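Local atomic coordinates of putative sarcosine dimethylglycine methyltransferase (Galdieria sulphuraria, PDB entry 2O57), a protein that probably transfers methyl groups from S-adenosylmethionine to sarcosine or dimethylglycine. Residues L238-I250 against M268-R280. Residues are numbered along the deposited sequence; the frame is centred on the assembly and turned at random.
Sequences LVHHYSKVKAELI and MKRGLEHWIEGGR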
# COMPACT_ATOMS: atom_id res chain seq x y z
N LEU A 238 -7.27 9.63 2.29
CA LEU A 238 -8.67 9.98 2.11
C LEU A 238 -9.01 11.26 2.90
O LEU A 238 -9.55 12.23 2.32
CB LEU A 238 -9.56 8.84 2.55
CG LEU A 238 -11.05 9.05 2.22
CD1 LEU A 238 -11.34 8.49 0.88
CD2 LEU A 238 -11.91 8.36 3.27
N VAL A 239 -8.67 11.25 4.19
CA VAL A 239 -8.90 12.40 5.10
C VAL A 239 -8.14 13.65 4.64
O VAL A 239 -8.75 14.73 4.51
CB VAL A 239 -8.57 12.06 6.58
CG1 VAL A 239 -8.56 13.34 7.47
CG2 VAL A 239 -9.56 11.04 7.07
N HIS A 240 -6.85 13.50 4.35
CA HIS A 240 -6.06 14.68 3.97
C HIS A 240 -6.57 15.24 2.65
O HIS A 240 -6.68 16.46 2.51
CB HIS A 240 -4.60 14.32 3.77
CG HIS A 240 -3.92 13.90 5.03
ND1 HIS A 240 -2.91 12.96 5.05
CD2 HIS A 240 -4.10 14.29 6.31
CE1 HIS A 240 -2.49 12.79 6.30
NE2 HIS A 240 -3.21 13.58 7.08
N HIS A 241 -6.81 14.36 1.69
CA HIS A 241 -7.15 14.80 0.33
C HIS A 241 -8.47 15.56 0.32
O HIS A 241 -8.54 16.65 -0.24
CB HIS A 241 -7.29 13.61 -0.59
CG HIS A 241 -7.51 13.99 -2.01
ND1 HIS A 241 -6.56 14.65 -2.77
CD2 HIS A 241 -8.60 13.85 -2.80
CE1 HIS A 241 -7.04 14.85 -3.99
NE2 HIS A 241 -8.28 14.37 -4.03
N TYR A 242 -9.50 14.98 0.93
CA TYR A 242 -10.79 15.65 0.94
C TYR A 242 -10.83 16.91 1.81
O TYR A 242 -11.48 17.88 1.41
CB TYR A 242 -11.91 14.66 1.24
CG TYR A 242 -12.11 13.75 0.06
CD1 TYR A 242 -12.33 14.28 -1.23
CD2 TYR A 242 -12.04 12.38 0.19
CE1 TYR A 242 -12.50 13.45 -2.34
CE2 TYR A 242 -12.21 11.53 -0.94
CZ TYR A 242 -12.44 12.07 -2.16
OH TYR A 242 -12.62 11.24 -3.24
N SER A 243 -10.04 16.93 2.90
CA SER A 243 -9.84 18.16 3.69
C SER A 243 -9.17 19.28 2.84
O SER A 243 -9.61 20.45 2.86
CB SER A 243 -8.97 17.87 4.94
OG SER A 243 -9.65 16.96 5.79
N LYS A 244 -8.11 18.93 2.10
CA LYS A 244 -7.45 19.91 1.23
C LYS A 244 -8.36 20.38 0.08
O LYS A 244 -8.39 21.58 -0.26
CB LYS A 244 -6.17 19.33 0.63
CG LYS A 244 -5.10 18.92 1.69
CD LYS A 244 -4.39 20.11 2.24
CE LYS A 244 -3.51 20.73 1.19
NZ LYS A 244 -2.78 21.90 1.71
N VAL A 245 -9.10 19.46 -0.52
CA VAL A 245 -10.04 19.87 -1.58
C VAL A 245 -11.11 20.82 -1.02
O VAL A 245 -11.46 21.85 -1.67
CB VAL A 245 -10.68 18.66 -2.28
CG1 VAL A 245 -11.76 19.15 -3.24
CG2 VAL A 245 -9.61 17.85 -3.06
N LYS A 246 -11.62 20.53 0.18
CA LYS A 246 -12.60 21.42 0.80
C LYS A 246 -12.03 22.81 1.06
O LYS A 246 -12.74 23.81 0.88
CB LYS A 246 -13.17 20.82 2.10
CG LYS A 246 -14.36 21.61 2.66
CD LYS A 246 -15.04 20.90 3.87
CE LYS A 246 -14.13 20.97 5.04
NZ LYS A 246 -14.24 22.35 5.67
N ALA A 247 -10.78 22.86 1.51
CA ALA A 247 -10.10 24.14 1.75
C ALA A 247 -9.99 24.93 0.43
O ALA A 247 -10.22 26.13 0.40
CB ALA A 247 -8.69 23.89 2.36
N GLU A 248 -9.60 24.26 -0.65
CA GLU A 248 -9.51 24.91 -1.97
C GLU A 248 -10.88 25.39 -2.49
O GLU A 248 -10.97 26.49 -3.08
CB GLU A 248 -8.86 23.98 -3.01
CG GLU A 248 -8.49 24.73 -4.31
CD GLU A 248 -7.31 25.70 -4.13
OE1 GLU A 248 -6.58 25.65 -3.10
OE2 GLU A 248 -7.14 26.56 -5.01
N LEU A 249 -11.92 24.62 -2.24
CA LEU A 249 -13.27 25.01 -2.66
C LEU A 249 -13.68 26.33 -1.92
O LEU A 249 -14.28 27.25 -2.50
CB LEU A 249 -14.25 23.87 -2.36
CG LEU A 249 -15.77 24.14 -2.51
CD1 LEU A 249 -16.05 24.52 -3.98
CD2 LEU A 249 -16.61 22.94 -2.13
N ILE A 250 -13.35 26.40 -0.63
CA ILE A 250 -13.66 27.61 0.17
C ILE A 250 -12.82 28.78 -0.35
O ILE A 250 -13.34 29.89 -0.56
CB ILE A 250 -13.46 27.32 1.68
CG1 ILE A 250 -14.60 26.42 2.17
CG2 ILE A 250 -13.38 28.65 2.49
CD1 ILE A 250 -14.36 25.77 3.58
N MSE A 268 -21.48 20.36 -2.50
CA MSE A 268 -20.13 19.75 -2.62
C MSE A 268 -19.42 19.69 -1.27
O MSE A 268 -18.87 18.65 -0.90
CB MSE A 268 -19.26 20.49 -3.62
CG MSE A 268 -17.96 19.66 -3.93
SE MSE A 268 -16.91 20.45 -5.33
CE MSE A 268 -15.30 19.43 -5.00
N LYS A 269 -19.37 20.81 -0.56
CA LYS A 269 -18.77 20.92 0.77
C LYS A 269 -19.37 19.88 1.75
O LYS A 269 -18.62 19.19 2.49
CB LYS A 269 -18.95 22.37 1.26
CG LYS A 269 -18.28 22.80 2.55
CD LYS A 269 -18.58 24.31 2.88
CE LYS A 269 -18.35 25.22 1.67
NZ LYS A 269 -18.79 26.67 1.86
N ARG A 270 -20.69 19.73 1.74
CA ARG A 270 -21.31 18.69 2.59
C ARG A 270 -20.80 17.30 2.24
O ARG A 270 -20.46 16.54 3.15
CB ARG A 270 -22.83 18.74 2.54
CG ARG A 270 -23.39 19.91 3.31
CD ARG A 270 -24.89 19.84 3.36
NE ARG A 270 -25.49 20.26 2.09
CZ ARG A 270 -25.90 21.49 1.83
NH1 ARG A 270 -25.77 22.46 2.76
NH2 ARG A 270 -26.43 21.77 0.64
N GLY A 271 -20.77 16.96 0.95
CA GLY A 271 -20.22 15.68 0.49
C GLY A 271 -18.78 15.47 0.91
O GLY A 271 -18.39 14.38 1.37
N LEU A 272 -17.97 16.51 0.76
CA LEU A 272 -16.57 16.45 1.21
C LEU A 272 -16.50 16.14 2.71
O LEU A 272 -15.75 15.24 3.12
CB LEU A 272 -15.81 17.74 0.88
CG LEU A 272 -15.61 17.99 -0.65
CD1 LEU A 272 -15.08 19.39 -0.90
CD2 LEU A 272 -14.73 16.92 -1.30
N GLU A 273 -17.30 16.84 3.50
CA GLU A 273 -17.33 16.62 4.94
C GLU A 273 -17.66 15.16 5.29
O GLU A 273 -17.13 14.61 6.26
CB GLU A 273 -18.34 17.56 5.60
CG GLU A 273 -17.84 19.00 5.69
CD GLU A 273 -18.97 20.02 5.93
OE1 GLU A 273 -20.15 19.62 6.05
OE2 GLU A 273 -18.67 21.23 5.98
N HIS A 274 -18.54 14.54 4.50
CA HIS A 274 -18.94 13.13 4.73
C HIS A 274 -17.76 12.19 4.51
O HIS A 274 -17.59 11.23 5.26
CB HIS A 274 -20.09 12.71 3.81
CG HIS A 274 -21.43 13.23 4.24
ND1 HIS A 274 -21.83 13.27 5.56
CD2 HIS A 274 -22.48 13.69 3.51
CE1 HIS A 274 -23.04 13.79 5.63
NE2 HIS A 274 -23.46 14.04 4.40
N TRP A 275 -16.96 12.43 3.46
CA TRP A 275 -15.79 11.61 3.23
C TRP A 275 -14.80 11.77 4.37
O TRP A 275 -14.26 10.80 4.85
CB TRP A 275 -15.07 11.98 1.92
CG TRP A 275 -15.75 11.39 0.70
CD1 TRP A 275 -16.46 12.08 -0.23
CD2 TRP A 275 -15.76 10.02 0.30
NE1 TRP A 275 -16.90 11.22 -1.21
CE2 TRP A 275 -16.51 9.94 -0.90
CE3 TRP A 275 -15.21 8.84 0.83
CZ2 TRP A 275 -16.74 8.74 -1.58
CZ3 TRP A 275 -15.44 7.62 0.15
CH2 TRP A 275 -16.19 7.59 -1.05
N ILE A 276 -14.57 13.01 4.79
CA ILE A 276 -13.59 13.31 5.86
C ILE A 276 -14.05 12.62 7.16
O ILE A 276 -13.27 11.89 7.80
CB ILE A 276 -13.46 14.86 6.08
CG1 ILE A 276 -12.83 15.53 4.84
CG2 ILE A 276 -12.64 15.19 7.37
CD1 ILE A 276 -13.10 17.07 4.76
N GLU A 277 -15.30 12.87 7.54
CA GLU A 277 -15.88 12.29 8.75
C GLU A 277 -15.81 10.76 8.72
O GLU A 277 -15.39 10.18 9.69
CB GLU A 277 -17.33 12.76 8.97
CG GLU A 277 -17.41 14.20 9.46
CD GLU A 277 -18.79 14.90 9.22
OE1 GLU A 277 -19.79 14.22 8.82
OE2 GLU A 277 -18.84 16.15 9.41
N GLY A 278 -16.18 10.13 7.60
CA GLY A 278 -16.13 8.67 7.45
C GLY A 278 -14.71 8.11 7.56
O GLY A 278 -14.50 7.04 8.14
N GLY A 279 -13.74 8.85 7.03
CA GLY A 279 -12.33 8.53 7.15
C GLY A 279 -11.89 8.55 8.58
O GLY A 279 -11.27 7.58 9.06
N ARG A 280 -12.18 9.64 9.29
CA ARG A 280 -11.79 9.78 10.68
C ARG A 280 -12.51 8.82 11.59
O ARG A 280 -11.99 8.52 12.66
CB ARG A 280 -12.05 11.19 11.20
CG ARG A 280 -11.20 12.19 10.53
CD ARG A 280 -11.19 13.44 11.35
NE ARG A 280 -9.91 14.05 11.11
CZ ARG A 280 -9.75 15.22 10.51
NH1 ARG A 280 -8.52 15.69 10.31
NH2 ARG A 280 -10.81 15.93 10.15
O HOH W 1 -10.35 17.97 8.20
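Tyr-242 and Trp-275 form the aromatic part of the contact: the phenol ring lies in an offset stack on the five-membered ring of the indole, centroids 4.5 Å apart and planes at 23°. Both side chains run the same way from their helices, and Tyr-242 CD2 comes within 3.5 Å of Trp-275 CB. His-241 CD2 lies over the rim of the opposite face of the phenol, while Leu-238 CD1 meets its edge in plane. With an alanine at Tyr-242 the phenol ring is gone, and the indole would probably be freer to turn, with a gap beside Leu-272 CD2.

Three knobs interlock the helices. Leu-272 sits among Tyr-242, Val-245, Lys-246 and Leu-249, its CD1 3.6 Å from Lys-246 CA; Ile-276 fits among Val-239, Tyr-242, Ser-243 and Lys-246; Lys-246 enters among Lys-269, Leu-272, Glu-273 and Ile-276. The backbones come closest at Val-239 and Ile-276 (CA to CA 4.8 Å), and a CB on Gly-279 would clash with Val-239 CG2.

Polar links lie at one margin. Ser-243 OG, turned beside its own backbone N (chi1 -63°), bonds to Val-239 O at 2.7 Å and accepts from a water that accepts from Arg-280 NH2. Val-239 CG1 lies over one face of that guanidinium. Lys-246 NZ and Glu-273 OE2, 4.6 Å apart, make no salt bridge.

The axes, 8.4 Å apart at 156°, make this an antiparallel helix pair with knobs-into-holes packing, set against strand 284-293 of the Rossmann-like methyltransferase sheet through Leu-238 and Trp-275.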